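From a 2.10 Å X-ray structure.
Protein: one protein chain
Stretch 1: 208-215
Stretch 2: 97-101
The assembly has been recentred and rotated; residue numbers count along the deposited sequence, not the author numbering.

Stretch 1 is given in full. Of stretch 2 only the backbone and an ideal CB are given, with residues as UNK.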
# COMPACT_ATOMS: atom_id res chain seq x y z
N GLU A 208 0.01 13.46 6.00
CA GLU A 208 1.06 14.40 5.70
C GLU A 208 1.91 14.71 6.91
O GLU A 208 1.47 14.57 8.05
CB GLU A 208 0.50 15.69 5.11
CG GLU A 208 -0.42 16.47 6.03
CD GLU A 208 -0.47 17.94 5.66
OE1 GLU A 208 -0.36 18.25 4.45
OE2 GLU A 208 -0.57 18.78 6.58
N ASN A 209 3.16 15.05 6.64
CA ASN A 209 4.04 15.58 7.67
C ASN A 209 4.70 16.86 7.17
O ASN A 209 4.29 17.44 6.16
CB ASN A 209 5.08 14.52 8.05
CG ASN A 209 5.87 14.02 6.85
OD1 ASN A 209 5.92 14.66 5.79
ND2 ASN A 209 6.49 12.86 7.01
N GLU A 210 5.68 17.34 7.91
CA GLU A 210 6.38 18.57 7.56
C GLU A 210 6.74 18.61 6.07
O GLU A 210 6.43 19.57 5.40
CB GLU A 210 7.64 18.72 8.41
CG GLU A 210 8.36 17.41 8.67
CD GLU A 210 9.79 17.63 9.14
OE1 GLU A 210 10.71 17.51 8.30
OE2 GLU A 210 9.97 17.95 10.33
N ASP A 211 7.31 17.52 5.56
CA ASP A 211 7.89 17.49 4.21
C ASP A 211 6.88 17.26 3.09
O ASP A 211 7.10 17.72 1.96
CB ASP A 211 8.94 16.38 4.10
CG ASP A 211 10.07 16.52 5.08
OD1 ASP A 211 10.59 17.65 5.26
OD2 ASP A 211 10.51 15.48 5.61
N SER A 212 5.89 16.41 3.32
CA SER A 212 5.08 15.91 2.21
C SER A 212 3.73 15.32 2.61
O SER A 212 3.46 15.01 3.77
CB SER A 212 5.87 14.88 1.39
OG SER A 212 6.09 13.69 2.13
N GLU A 213 2.85 15.25 1.61
CA GLU A 213 1.71 14.35 1.61
C GLU A 213 2.17 12.96 1.16
O GLU A 213 3.06 12.82 0.34
CB GLU A 213 0.65 14.84 0.63
CG GLU A 213 -0.06 16.12 1.02
CD GLU A 213 -1.08 16.54 -0.03
OE1 GLU A 213 -0.79 16.37 -1.23
OE2 GLU A 213 -2.20 16.96 0.34
N TYR A 214 1.52 11.93 1.70
CA TYR A 214 1.78 10.58 1.25
C TYR A 214 0.54 9.72 1.43
O TYR A 214 -0.42 10.12 2.06
CB TYR A 214 2.98 9.99 1.99
CG TYR A 214 2.88 10.00 3.50
CD1 TYR A 214 2.35 8.92 4.19
CD2 TYR A 214 3.41 11.04 4.25
CE1 TYR A 214 2.27 8.92 5.57
CE2 TYR A 214 3.38 11.03 5.63
CZ TYR A 214 2.80 9.97 6.29
OH TYR A 214 2.77 9.93 7.66
N TYR A 215 0.51 8.60 0.74
CA TYR A 215 -0.69 7.81 0.63
C TYR A 215 -0.55 6.54 1.45
O TYR A 215 0.43 5.82 1.31
CB TYR A 215 -0.99 7.51 -0.84
CG TYR A 215 -1.29 8.77 -1.61
CD1 TYR A 215 -2.57 9.32 -1.59
CD2 TYR A 215 -0.27 9.51 -2.19
CE1 TYR A 215 -2.84 10.51 -2.23
CE2 TYR A 215 -0.53 10.72 -2.82
CZ TYR A 215 -1.82 11.22 -2.81
OH TYR A 215 -2.09 12.40 -3.46
N UNK A 97 13.37 9.34 5.85
CA UNK A 97 12.62 10.58 5.94
C UNK A 97 12.15 10.89 7.36
O UNK A 97 11.85 9.98 8.14
CB UNK A 97 11.41 10.52 5.00
N UNK A 98 11.98 12.17 7.63
CA UNK A 98 11.39 12.62 8.89
C UNK A 98 9.97 12.07 9.02
O UNK A 98 9.18 12.11 8.08
CB UNK A 98 11.38 14.15 8.97
N UNK A 99 9.63 11.64 10.23
CA UNK A 99 8.29 11.15 10.53
C UNK A 99 8.12 9.66 10.23
O UNK A 99 7.01 9.15 10.22
CB UNK A 99 7.26 11.95 9.74
N UNK A 100 9.23 8.99 9.96
CA UNK A 100 9.22 7.55 9.69
C UNK A 100 10.32 6.86 10.47
O UNK A 100 11.36 7.47 10.75
CB UNK A 100 9.38 7.27 8.19
N UNK A 101 10.13 5.58 10.76
CA UNK A 101 11.17 4.77 11.39
C UNK A 101 11.34 3.44 10.66
O UNK A 101 10.45 2.99 9.95
CB UNK A 101 10.84 4.53 12.86

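Position 97 opens a type II beta turn that ends at position 100. Its CA-to-CB bond runs sideways to stretch 1, and the ideal CB stays 5.1 Å from OD2 of Asp211, so stretch 1 imposes little. Phi/psi of -67/152 suits many residues, proline among them. The deposited residue is Pro97, whose phi lies where its ring demands; its carbonyl O accepts a weak hydrogen bond from N of position 100 (3.3 Å), across the turn.

Position 98 points toward stretch 1. Its ideal CB lies 3.5 Å from OE1 of Glu210 and 3.7 Å from OD2 of Asp211, and these two acids make the site rich in acceptors. A donor is favoured: asparagine, glutamine, serine, threonine, lysine or arginine would all be reasonable, whereas another acid would add negative charge. The backbone angles, -61/139, are ordinary for the second residue of this turn. The deposited Asn98, with chi1 in the m well, sends its ND2 to OE1 of Glu210, a hydrogen bond of 2.6 Å with an N-H...acceptor angle of 154°. Glu210 is poorly ordered, so the short distance merits caution. Water 1 adds a bridge, donating to O of Asn98 (2.7 Å) and to OD2 of Asp211 (3.0 Å).

Position 99 has phi/psi of 87/10, the left-handed region expected at the third residue of a type II turn. An ideal CB would be jammed against the carbonyl O of the residue before and would stand 3.0 Å from ND2 of Asn209, a clash. Both observations call for glycine, and Gly99 is deposited. Its carbonyl O receives a hydrogen bond from water 2 (2.7 Å), which also donates to OH of Tyr214 (3.0 Å) and accepts from ND2 of Asn209 (3.1 Å).

Position 100 begins a strand, with phi/psi of -134/154. CA-to-CB points sideways and the ideal CB has no atom of stretch 1 within 5.5 Å, so a small side chain would fall short. A longer one could reach the Tyr214 ring; leucine, methionine or an aromatic would suit. Phe100, at chi1 -68° (m), brings its CZ to 3.6 Å from CZ of Tyr214. The edge of Phe100 meets the face of Tyr214, with centroids 5.0 Å apart and planes at 58°. Its CE1 also lies 3.6 Å from ND2 of Asn209.

Position 101 is out of reach, with nothing of stretch 1 within 5.5 Å of its ideal CB; stretch 1 leaves the choice free. Arg101 is deposited, its guanidinium hydrogen-bonded elsewhere in the structure.

Stretch 2 (97-101) PNGFR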
# COMPACT_ATOMS: atom_id res chain seq x y z
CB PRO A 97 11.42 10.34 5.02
CG PRO A 97 11.90 9.30 4.06
CD PRO A 97 12.82 8.43 4.85
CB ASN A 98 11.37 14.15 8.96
CG ASN A 98 12.76 14.77 9.03
OD1 ASN A 98 13.71 14.15 9.50
ND2 ASN A 98 12.87 16.01 8.59
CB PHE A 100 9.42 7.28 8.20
CG PHE A 100 8.28 7.72 7.34
CD1 PHE A 100 8.21 9.03 6.88
CD2 PHE A 100 7.26 6.84 7.03
CE1 PHE A 100 7.15 9.44 6.10
CE2 PHE A 100 6.17 7.26 6.29
CZ PHE A 100 6.13 8.56 5.81
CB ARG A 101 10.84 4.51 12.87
CG ARG A 101 9.58 3.71 13.13
CD ARG A 101 9.36 3.48 14.63
NE ARG A 101 7.99 3.04 14.97
CZ ARG A 101 7.67 1.81 15.38
NH1 ARG A 101 8.59 0.87 15.46
NH2 ARG A 101 6.42 1.51 15.67
O HOH W 1 8.89 12.94 5.48
O HOH W 2 5.24 10.86 9.03
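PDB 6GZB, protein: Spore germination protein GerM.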